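Local structure of N-hydroxyarylamine O-acetyltransferase (Bacillus cereus, 4DMO) at residues N29-M34 with P76-F81; F11-I16 with Q36-E41; D20-E25 with S85-H90. The protein probably transfers acetyl groups to arylamines or N-hydroxyarylamines, as an arylamine N-acetyltransferase with an unusual Cys-His-Glu catalytic triad. All coordinates share one frame; numbering follows the deposited sequence.

Overall arrangement
From the N terminus, helix 5-14 ends in a turn, a loop through 20-25 follows, and helix 27-37 leads into strand 40-41. Interaction 2 closes the first, short loop by bringing the end of helix 5-14 against the end of helix 27-37. Interaction 1 pairs helix 27-37 with helix 71-84, and interaction 3 ties the 20-25 loop to the turn between helix 71-84 and strand 88-98. Interaction 1 therefore lies within the span that interaction 3 closes, while interaction 2 crosses both. Interactions 1 and 2 meet through L14 and I30, with centres about 8 Å apart. Interaction 3 reaches strand 88-98 of the larger antiparallel sheet, and interaction 2 leads to strand 40-41 of the smaller one.

Interaction 1: N29-M34 with P76-F81; sequences NIMYAM and PTMYYF
M78 brings its methyl CE against the sulfur of M34, the two chains sliding past each other in opposite directions, with M78 CE 3.8 Å from M34 SD. This is helix-on-helix packing inside the N-terminal helical bundle of the arylamine N-acetyltransferase fold. It sets helix 27-37 against helix 71-84, which in this family carries the active-site cysteine at its N-terminal end. The helices run roughly antiparallel, with 142° between their directions, and their local axes come no closer than 12.6 Å. Across that wide separation long side chains do the bridging, and the backbones stay apart. M34 is extended, with CG anti to the backbone N (chi1 -174°), and sends its sulfur out between the helices. M78 is folded instead, its chain bent at chi2 and again at chi3. Its CE is the hub of the contact: besides M34 SD it touches I30 CG2 at 4.1 Å and M31 CG at 4.2 Å, so one methyl group meets three side chains of helix 27-37. M31 contributes less, flanking this cluster and also resting on P136, while M78 packs further against V126. All five touching residues are buried, and the interface between the segments is wholly apolar. One turn along helix 71-84 from M78, F81 extends the layer. Its ring is stacked with F10 and meets F11 edge-to-face, so helix 5-14 joins the same core, where I30 also lies against F10 and L14. I30 and F81 reach toward each other tip to tip, the I30 methyl CD1 coming to 3.9 Å from F81 CE2 and 4.2 Å from F81 CZ, an approach oblique to the ring.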
loop_
_atom_site.group_PDB
_atom_site.type_symbol
_atom_site.label_atom_id
_atom_site.label_comp_id
_atom_site.label_asym_id
_atom_site.label_seq_id
_atom_site.Cartn_x
_atom_site.Cartn_y
_atom_site.Cartn_z
ATOM N N ASN A 29 0.824 3.275 -14.603
ATOM C CA ASN A 29 -0.271 2.412 -14.985
ATOM C C ASN A 29 -0.158 1.084 -14.281
ATOM O O ASN A 29 -1.143 0.439 -14.028
ATOM C CB ASN A 29 -0.368 2.219 -16.500
ATOM C CG ASN A 29 -1.701 1.584 -16.913
ATOM O OD1 ASN A 29 -2.771 2.201 -16.787
ATOM N ND2 ASN A 29 -1.644 0.334 -17.379
ATOM N N ILE A 30 1.053 0.681 -13.942
ATOM C CA ILE A 30 1.219 -0.513 -13.156
ATOM C C ILE A 30 0.644 -0.283 -11.753
ATOM O O ILE A 30 -0.007 -1.167 -11.204
ATOM C CB ILE A 30 2.692 -0.885 -13.052
ATOM C CG1 ILE A 30 3.201 -1.298 -14.426
ATOM C CG2 ILE A 30 2.904 -2.030 -12.077
ATOM C CD1 ILE A 30 4.681 -1.510 -14.461
ATOM N N MET A 31 0.862 0.917 -11.197
ATOM C CA MET A 31 0.382 1.250 -9.866
ATOM C C MET A 31 -1.111 1.259 -9.839
ATOM O O MET A 31 -1.730 0.806 -8.868
ATOM C CB MET A 31 0.927 2.615 -9.413
ATOM C CG MET A 31 2.404 2.567 -9.098
ATOM S SD MET A 31 3.187 4.169 -8.891
ATOM C CE MET A 31 2.601 4.612 -7.250
ATOM N N TYR A 32 -1.697 1.791 -10.899
ATOM C CA TYR A 32 -3.134 1.838 -11.023
ATOM C C TYR A 32 -3.686 0.415 -11.062
ATOM O O TYR A 32 -4.615 0.071 -10.313
ATOM C CB TYR A 32 -3.518 2.616 -12.293
ATOM C CG TYR A 32 -4.997 2.650 -12.503
ATOM C CD1 TYR A 32 -5.779 3.674 -11.983
ATOM C CD2 TYR A 32 -5.622 1.648 -13.220
ATOM C CE1 TYR A 32 -7.145 3.684 -12.169
ATOM C CE2 TYR A 32 -6.974 1.662 -13.412
ATOM C CZ TYR A 32 -7.732 2.665 -12.874
ATOM O OH TYR A 32 -9.084 2.615 -13.073
ATOM N N ALA A 33 -3.073 -0.423 -11.900
ATOM C CA ALA A 33 -3.457 -1.820 -11.990
ATOM C C ALA A 33 -3.294 -2.519 -10.632
ATOM O O ALA A 33 -4.153 -3.299 -10.236
ATOM C CB ALA A 33 -2.636 -2.543 -13.077
ATOM N N MET A 34 -2.199 -2.255 -9.925
ATOM C CA MET A 34 -2.019 -2.858 -8.611
ATOM C C MET A 34 -3.147 -2.446 -7.682
ATOM O O MET A 34 -3.626 -3.276 -6.931
ATOM C CB MET A 34 -0.683 -2.514 -7.986
ATOM C CG MET A 34 -0.471 -3.258 -6.689
ATOM S SD MET A 34 1.212 -3.197 -6.142
ATOM C CE MET A 34 1.130 -3.989 -4.556
ATOM N N PRO A 76 6.974 -3.558 -0.206
ATOM C CA PRO A 76 8.094 -4.435 -0.582
ATOM C C PRO A 76 7.776 -5.302 -1.798
ATOM O O PRO A 76 8.667 -5.550 -2.604
ATOM C CB PRO A 76 8.298 -5.288 0.658
ATOM C CG PRO A 76 7.838 -4.380 1.789
ATOM C CD PRO A 76 6.628 -3.689 1.215
ATOM N N THR A 77 6.530 -5.724 -1.959
ATOM C CA THR A 77 6.153 -6.452 -3.169
ATOM C C THR A 77 6.506 -5.649 -4.415
ATOM O O THR A 77 7.046 -6.190 -5.364
ATOM C CB THR A 77 4.635 -6.777 -3.215
ATOM O OG1 THR A 77 4.300 -7.617 -2.125
ATOM C CG2 THR A 77 4.252 -7.494 -4.501
ATOM N N MET A 78 6.149 -4.362 -4.419
ATOM C CA MET A 78 6.367 -3.500 -5.575
ATOM C C MET A 78 7.871 -3.249 -5.714
ATOM O O MET A 78 8.455 -3.369 -6.784
ATOM C CB MET A 78 5.585 -2.196 -5.417
ATOM C CG MET A 78 5.925 -1.107 -6.441
ATOM S SD MET A 78 5.552 -1.538 -8.161
ATOM C CE MET A 78 3.789 -1.322 -8.186
ATOM N N TYR A 79 8.500 -2.958 -4.598
ATOM C CA TYR A 79 9.945 -2.890 -4.545
ATOM C C TYR A 79 10.622 -4.054 -5.309
ATOM O O TYR A 79 11.422 -3.801 -6.202
ATOM C CB TYR A 79 10.375 -2.893 -3.083
ATOM C CG TYR A 79 11.842 -3.119 -2.868
ATOM C CD1 TYR A 79 12.751 -2.139 -3.188
ATOM C CD2 TYR A 79 12.314 -4.312 -2.314
ATOM C CE1 TYR A 79 14.091 -2.326 -2.988
ATOM C CE2 TYR A 79 13.653 -4.506 -2.100
ATOM C CZ TYR A 79 14.539 -3.500 -2.443
ATOM O OH TYR A 79 15.876 -3.658 -2.255
ATOM N N TYR A 80 10.312 -5.312 -4.970
ATOM C CA TYR A 80 10.931 -6.465 -5.653
ATOM C C TYR A 80 10.637 -6.489 -7.139
ATOM O O TYR A 80 11.538 -6.729 -7.946
ATOM C CB TYR A 80 10.520 -7.816 -5.040
ATOM C CG TYR A 80 11.019 -8.001 -3.623
ATOM C CD1 TYR A 80 12.370 -8.021 -3.329
ATOM C CD2 TYR A 80 10.124 -8.105 -2.577
ATOM C CE1 TYR A 80 12.795 -8.164 -2.041
ATOM C CE2 TYR A 80 10.533 -8.244 -1.306
ATOM C CZ TYR A 80 11.868 -8.272 -1.028
ATOM O OH TYR A 80 12.274 -8.418 0.274
ATOM N N PHE A 81 9.402 -6.190 -7.512
ATOM C CA PHE A 81 9.074 -6.116 -8.918
ATOM C C PHE A 81 9.927 -5.065 -9.608
ATOM O O PHE A 81 10.438 -5.304 -10.714
ATOM C CB PHE A 81 7.632 -5.737 -9.129
ATOM C CG PHE A 81 7.307 -5.454 -10.553
ATOM C CD1 PHE A 81 7.147 -6.484 -11.452
ATOM C CD2 PHE A 81 7.197 -4.159 -11.005
ATOM C CE1 PHE A 81 6.856 -6.225 -12.780
ATOM C CE2 PHE A 81 6.908 -3.895 -12.331
ATOM C CZ PHE A 81 6.734 -4.934 -13.213
#

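Interaction 2: F11-I16 with Q36-E41; sequences FARLHI and QTVPFE
R13 reaches from the last turn of helix 5-14 to the C-terminal end of helix 27-37, where its NH2 donates a hydrogen bond to T37 O over 3.0 Å. The bond is bent, 133° at the hydrogen, and the donor stands well above the carbonyl plane. The R13 chain leaves with CG anti to the backbone N (chi1 -176°) and bends at chi2. V38, the first residue past the helix, covers one face of the guanidinium: its CG2 sits over the centre, 4.1 Å above the plane. P39 CD lies obliquely beside the same group, 4.0 Å from R13 NH1. T37, with the most surface buried here, packs on the end of helix 5-14 itself. Its CB is 3.6 Å from R13 O, its OG1 is 3.7 Å from the L14 methyl CD1, and its CG2 is 3.8 Å from H15 CD2. The T37 hydroxyl is hydrogen-bonded back to A33 O, one turn earlier. H15 takes positive phi in the Schellman motif that closes helix 5-14, and its ring has R13 O over one face. Two helix ends thus meet in the helical bundle, just before the chain enters strand 40-41 at the edge of a five-stranded antiparallel sheet. R13 NE and NH1 bind I62 O and R67 O, so all three guanidinium nitrogens bond to backbone carbonyls, of T37, I62 and R67. The nearest acid of the segments, E41, instead pairs with R67. The positive charge of R13 is therefore met here by peptide oxygens, and it would probably be stabilised by the partial negative charge at the end of helix 27-37.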
loop_
_atom_site.group_PDB
_atom_site.type_symbol
_atom_site.label_atom_id
_atom_site.label_comp_id
_atom_site.label_asym_id
_atom_site.label_seq_id
_atom_site.Cartn_x
_atom_site.Cartn_y
_atom_site.Cartn_z
ATOM N N PHE A 11 2.872 -9.441 -13.356
ATOM C CA PHE A 11 2.044 -9.000 -14.477
ATOM C C PHE A 11 0.716 -9.790 -14.462
ATOM O O PHE A 11 -0.371 -9.233 -14.660
ATOM C CB PHE A 11 2.754 -9.216 -15.820
ATOM C CG PHE A 11 3.960 -8.322 -16.046
ATOM C CD1 PHE A 11 5.222 -8.870 -16.187
ATOM C CD2 PHE A 11 3.830 -6.949 -16.133
ATOM C CE1 PHE A 11 6.337 -8.059 -16.413
ATOM C CE2 PHE A 11 4.933 -6.151 -16.354
ATOM C CZ PHE A 11 6.189 -6.713 -16.484
ATOM N N ALA A 12 0.811 -11.090 -14.208
ATOM C CA ALA A 12 -0.370 -11.943 -14.169
ATOM C C ALA A 12 -1.365 -11.462 -13.100
ATOM O O ALA A 12 -2.570 -11.332 -13.356
ATOM C CB ALA A 12 0.052 -13.418 -13.899
ATOM N N ARG A 13 -0.851 -11.207 -11.901
ATOM C CA ARG A 13 -1.672 -10.709 -10.804
ATOM C C ARG A 13 -2.384 -9.409 -11.203
ATOM O O ARG A 13 -3.585 -9.235 -10.946
ATOM C CB ARG A 13 -0.812 -10.521 -9.547
ATOM C CG ARG A 13 -1.598 -10.106 -8.322
ATOM C CD ARG A 13 -2.524 -11.232 -7.834
ATOM N NE ARG A 13 -3.000 -10.937 -6.499
ATOM C CZ ARG A 13 -4.140 -10.333 -6.190
ATOM N NH1 ARG A 13 -4.428 -10.102 -4.907
ATOM N NH2 ARG A 13 -4.985 -9.946 -7.125
ATOM N N LEU A 14 -1.663 -8.510 -11.862
ATOM C CA LEU A 14 -2.236 -7.208 -12.218
ATOM C C LEU A 14 -3.098 -7.236 -13.460
ATOM O O LEU A 14 -3.764 -6.240 -13.777
ATOM C CB LEU A 14 -1.132 -6.156 -12.400
ATOM C CG LEU A 14 -0.757 -5.337 -11.156
ATOM C CD1 LEU A 14 -0.476 -6.247 -9.970
ATOM C CD2 LEU A 14 0.449 -4.450 -11.441
ATOM N N HIS A 15 -3.097 -8.367 -14.163
ATOM C CA HIS A 15 -3.831 -8.483 -15.436
ATOM C C HIS A 15 -3.402 -7.458 -16.471
ATOM O O HIS A 15 -4.239 -6.869 -17.170
ATOM C CB HIS A 15 -5.335 -8.345 -15.221
ATOM C CG HIS A 15 -5.888 -9.319 -14.233
ATOM N ND1 HIS A 15 -5.561 -10.659 -14.246
ATOM C CD2 HIS A 15 -6.741 -9.154 -13.194
ATOM C CE1 HIS A 15 -6.193 -11.274 -13.263
ATOM N NE2 HIS A 15 -6.923 -10.384 -12.618
ATOM N N ILE A 16 -2.096 -7.247 -16.569
ATOM C CA ILE A 16 -1.529 -6.366 -17.592
ATOM C C ILE A 16 -0.504 -7.125 -18.451
ATOM O O ILE A 16 -0.017 -8.199 -18.077
ATOM C CB ILE A 16 -0.818 -5.155 -16.971
ATOM C CG1 ILE A 16 0.390 -5.627 -16.166
ATOM C CG2 ILE A 16 -1.800 -4.365 -16.134
ATOM C CD1 ILE A 16 1.116 -4.519 -15.446
ATOM N N GLN A 36 -6.167 -1.719 -8.467
ATOM C CA GLN A 36 -7.426 -2.337 -8.891
ATOM C C GLN A 36 -7.498 -3.821 -8.504
ATOM O O GLN A 36 -8.588 -4.382 -8.343
ATOM C CB GLN A 36 -7.652 -2.131 -10.408
ATOM C CG GLN A 36 -7.884 -0.654 -10.819
ATOM C CD GLN A 36 -9.089 0.005 -10.097
ATOM O OE1 GLN A 36 -10.182 -0.536 -10.053
ATOM N NE2 GLN A 36 -8.874 1.195 -9.571
ATOM N N THR A 37 -6.338 -4.444 -8.299
ATOM C CA THR A 37 -6.293 -5.893 -8.132
ATOM C C THR A 37 -5.848 -6.387 -6.754
ATOM O O THR A 37 -6.332 -7.402 -6.303
ATOM C CB THR A 37 -5.399 -6.592 -9.250
ATOM O OG1 THR A 37 -4.061 -6.055 -9.255
ATOM C CG2 THR A 37 -6.037 -6.479 -10.658
ATOM N N VAL A 38 -4.923 -5.688 -6.112
ATOM C CA VAL A 38 -4.406 -6.097 -4.826
ATOM C C VAL A 38 -4.964 -5.229 -3.738
ATOM O O VAL A 38 -4.695 -4.038 -3.678
ATOM C CB VAL A 38 -2.889 -5.996 -4.760
ATOM C CG1 VAL A 38 -2.388 -6.656 -3.507
ATOM C CG2 VAL A 38 -2.265 -6.634 -5.990
ATOM N N PRO A 39 -5.779 -5.822 -2.874
ATOM C CA PRO A 39 -6.378 -5.034 -1.810
ATOM C C PRO A 39 -5.464 -4.825 -0.603
ATOM O O PRO A 39 -4.517 -5.581 -0.339
ATOM C CB PRO A 39 -7.592 -5.861 -1.421
ATOM C CG PRO A 39 -7.224 -7.227 -1.740
ATOM C CD PRO A 39 -6.299 -7.188 -2.906
ATOM N N PHE A 40 -5.784 -3.762 0.134
ATOM C CA PHE A 40 -5.208 -3.496 1.433
ATOM C C PHE A 40 -5.986 -4.334 2.415
ATOM O O PHE A 40 -7.203 -4.167 2.544
ATOM C CB PHE A 40 -5.358 -1.992 1.742
ATOM C CG PHE A 40 -4.649 -1.522 3.005
ATOM C CD1 PHE A 40 -3.284 -1.300 3.011
ATOM C CD2 PHE A 40 -5.358 -1.275 4.156
ATOM C CE1 PHE A 40 -2.633 -0.856 4.173
ATOM C CE2 PHE A 40 -4.726 -0.811 5.308
ATOM C CZ PHE A 40 -3.371 -0.608 5.325
ATOM N N GLU A 41 -5.313 -5.281 3.068
ATOM C CA GLU A 41 -5.991 -6.178 4.019
ATOM C C GLU A 41 -5.079 -6.680 5.139
ATOM O O GLU A 41 -3.866 -6.830 4.974
ATOM C CB GLU A 41 -6.612 -7.369 3.298
ATOM C CG GLU A 41 -5.615 -8.172 2.478
ATOM C CD GLU A 41 -5.526 -9.629 2.883
ATOM O OE1 GLU A 41 -5.463 -9.936 4.100
ATOM O OE2 GLU A 41 -5.467 -10.453 1.971
#

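Interaction 3: D20-E25 with S85-H90; sequences DTVSFE and SGFDVH
F87 turns the tip of its ring into the backbone of the 20-25 loop, CZ standing 3.5 Å from V22 O and 3.7 Å from S23 O. S23 O lies at the ring edge near the plane, whereas V22 O approaches obliquely. CG of F87 stands anti to the carbonyl carbon (chi1 -68°), on the side of the loop. V22 crosses the F87 side chain at about a right angle, its CG1 meeting the edge at CE1, 4.0 Å away and in the ring plane. The other V22 methyl, CG2, turns to S85 and lies 3.7 Å from the hydroxyl OG and 4.0 Å from CB. That hydroxyl is hydrogen-bonded to F81 O in the last turns of helix 71-84, so the methyl merely packs on a group already engaged. The helix ends here in a Schellman motif: G86, with positive phi, is its C-prime residue, G86 N bonding to K83 O and F87 N to L82 O. The turn delivers F87 to the loop just ahead of strand 88-98, and the ring also rests on L82 of helix 71-84 and L115 of strand 103-117. The contact is a surface one that joins the link between helices 5-14 and 27-37 to a helix-to-strand turn; beside it, F24 stacks on H117 of strand 103-117. With hydrophobic packing at V22 and plain contact at V22 O, cohesion probably comes from van der Waals forces, with perhaps a small contribution from the slightly positive hydrogen on F87 CZ, which points at S23 O.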
loop_
_atom_site.group_PDB
_atom_site.type_symbol
_atom_site.label_atom_id
_atom_site.label_comp_id
_atom_site.label_asym_id
_atom_site.label_seq_id
_atom_site.Cartn_x
_atom_site.Cartn_y
_atom_site.Cartn_z
ATOM N N ASP A 20 9.255 -7.171 -21.271
ATOM C CA ASP A 20 10.665 -7.485 -21.004
ATOM C C ASP A 20 11.480 -6.219 -20.741
ATOM O O ASP A 20 12.594 -6.291 -20.217
ATOM C CB ASP A 20 11.286 -8.300 -22.145
ATOM C CG ASP A 20 11.538 -9.766 -21.757
ATOM O OD1 ASP A 20 11.893 -10.031 -20.581
ATOM O OD2 ASP A 20 11.395 -10.651 -22.631
ATOM N N THR A 21 10.927 -5.071 -21.114
ATOM C CA THR A 21 11.497 -3.788 -20.727
ATOM C C THR A 21 10.416 -2.911 -20.108
ATOM O O THR A 21 9.471 -2.524 -20.790
ATOM C CB THR A 21 12.111 -3.044 -21.924
ATOM O OG1 THR A 21 13.244 -3.770 -22.416
ATOM C CG2 THR A 21 12.564 -1.666 -21.511
ATOM N N VAL A 22 10.561 -2.590 -18.819
ATOM C CA VAL A 22 9.605 -1.720 -18.119
ATOM C C VAL A 22 10.159 -0.288 -18.007
ATOM O O VAL A 22 11.255 -0.067 -17.506
ATOM C CB VAL A 22 9.294 -2.272 -16.682
ATOM C CG1 VAL A 22 8.144 -1.493 -16.013
ATOM C CG2 VAL A 22 8.950 -3.745 -16.746
ATOM N N SER A 23 9.397 0.690 -18.454
ATOM C CA SER A 23 9.878 2.060 -18.428
ATOM C C SER A 23 9.274 2.821 -17.277
ATOM O O SER A 23 8.320 2.363 -16.639
ATOM C CB SER A 23 9.530 2.789 -19.739
ATOM O OG SER A 23 8.141 3.101 -19.817
ATOM N N PHE A 24 9.816 4.012 -17.035
ATOM C CA PHE A 24 9.299 4.881 -15.986
ATOM C C PHE A 24 7.864 5.279 -16.257
ATOM O O PHE A 24 7.008 5.290 -15.361
ATOM C CB PHE A 24 10.149 6.138 -15.868
ATOM C CG PHE A 24 9.674 7.066 -14.811
ATOM C CD1 PHE A 24 10.057 6.876 -13.499
ATOM C CD2 PHE A 24 8.823 8.113 -15.105
ATOM C CE1 PHE A 24 9.619 7.724 -12.498
ATOM C CE2 PHE A 24 8.390 8.958 -14.089
ATOM C CZ PHE A 24 8.796 8.743 -12.790
ATOM N N GLU A 25 7.607 5.625 -17.508
ATOM C CA GLU A 25 6.300 6.113 -17.909
ATOM C C GLU A 25 5.215 5.054 -17.695
ATOM O O GLU A 25 4.024 5.387 -17.637
ATOM C CB GLU A 25 6.382 6.592 -19.367
ATOM C CG GLU A 25 5.133 7.258 -19.889
ATOM C CD GLU A 25 5.430 8.494 -20.718
ATOM O OE1 GLU A 25 5.774 9.534 -20.113
ATOM O OE2 GLU A 25 5.314 8.440 -21.963
ATOM N N SER A 85 12.955 -5.423 -12.472
ATOM C CA SER A 85 12.730 -4.668 -13.702
ATOM C C SER A 85 13.863 -3.685 -13.987
ATOM O O SER A 85 13.738 -2.838 -14.866
ATOM C CB SER A 85 11.402 -3.908 -13.645
ATOM O OG SER A 85 10.311 -4.797 -13.482
ATOM N N GLY A 86 14.953 -3.777 -13.234
ATOM C CA GLY A 86 16.125 -2.966 -13.522
ATOM C C GLY A 86 16.143 -1.574 -12.896
ATOM O O GLY A 86 17.131 -0.851 -13.049
ATOM N N PHE A 87 15.075 -1.177 -12.203
ATOM C CA PHE A 87 15.051 0.132 -11.533
ATOM C C PHE A 87 15.915 0.213 -10.285
ATOM O O PHE A 87 16.055 -0.759 -9.548
ATOM C CB PHE A 87 13.648 0.490 -11.114
ATOM C CG PHE A 87 12.750 0.761 -12.241
ATOM C CD1 PHE A 87 11.926 -0.232 -12.713
ATOM C CD2 PHE A 87 12.706 2.007 -12.818
ATOM C CE1 PHE A 87 11.068 0.016 -13.746
ATOM C CE2 PHE A 87 11.860 2.257 -13.852
ATOM C CZ PHE A 87 11.034 1.250 -14.317
ATOM N N ASP A 88 16.433 1.403 -10.015
ATOM C CA ASP A 88 17.230 1.644 -8.821
ATOM C C ASP A 88 16.330 2.072 -7.665
ATOM O O ASP A 88 15.934 3.248 -7.554
ATOM C CB ASP A 88 18.286 2.706 -9.092
ATOM C CG ASP A 88 19.158 2.965 -7.880
ATOM O OD1 ASP A 88 19.033 2.188 -6.909
ATOM O OD2 ASP A 88 19.986 3.913 -7.918
ATOM N N VAL A 89 15.988 1.091 -6.828
ATOM C CA VAL A 89 14.969 1.260 -5.794
ATOM C C VAL A 89 15.471 0.960 -4.393
ATOM O O VAL A 89 16.440 0.211 -4.193
ATOM C CB VAL A 89 13.727 0.377 -6.092
ATOM C CG1 VAL A 89 12.923 0.963 -7.246
ATOM C CG2 VAL A 89 14.116 -1.058 -6.378
ATOM N N HIS A 90 14.793 1.543 -3.415
ATOM C CA HIS A 90 15.170 1.359 -2.017
ATOM C C HIS A 90 13.928 1.424 -1.121
ATOM O O HIS A 90 12.975 2.111 -1.426
ATOM C CB HIS A 90 16.173 2.446 -1.609
ATOM C CG HIS A 90 17.285 2.637 -2.604
ATOM N ND1 HIS A 90 18.458 1.907 -2.564
ATOM C CD2 HIS A 90 17.404 3.479 -3.663
ATOM C CE1 HIS A 90 19.240 2.281 -3.564
ATOM N NE2 HIS A 90 18.624 3.231 -4.247
#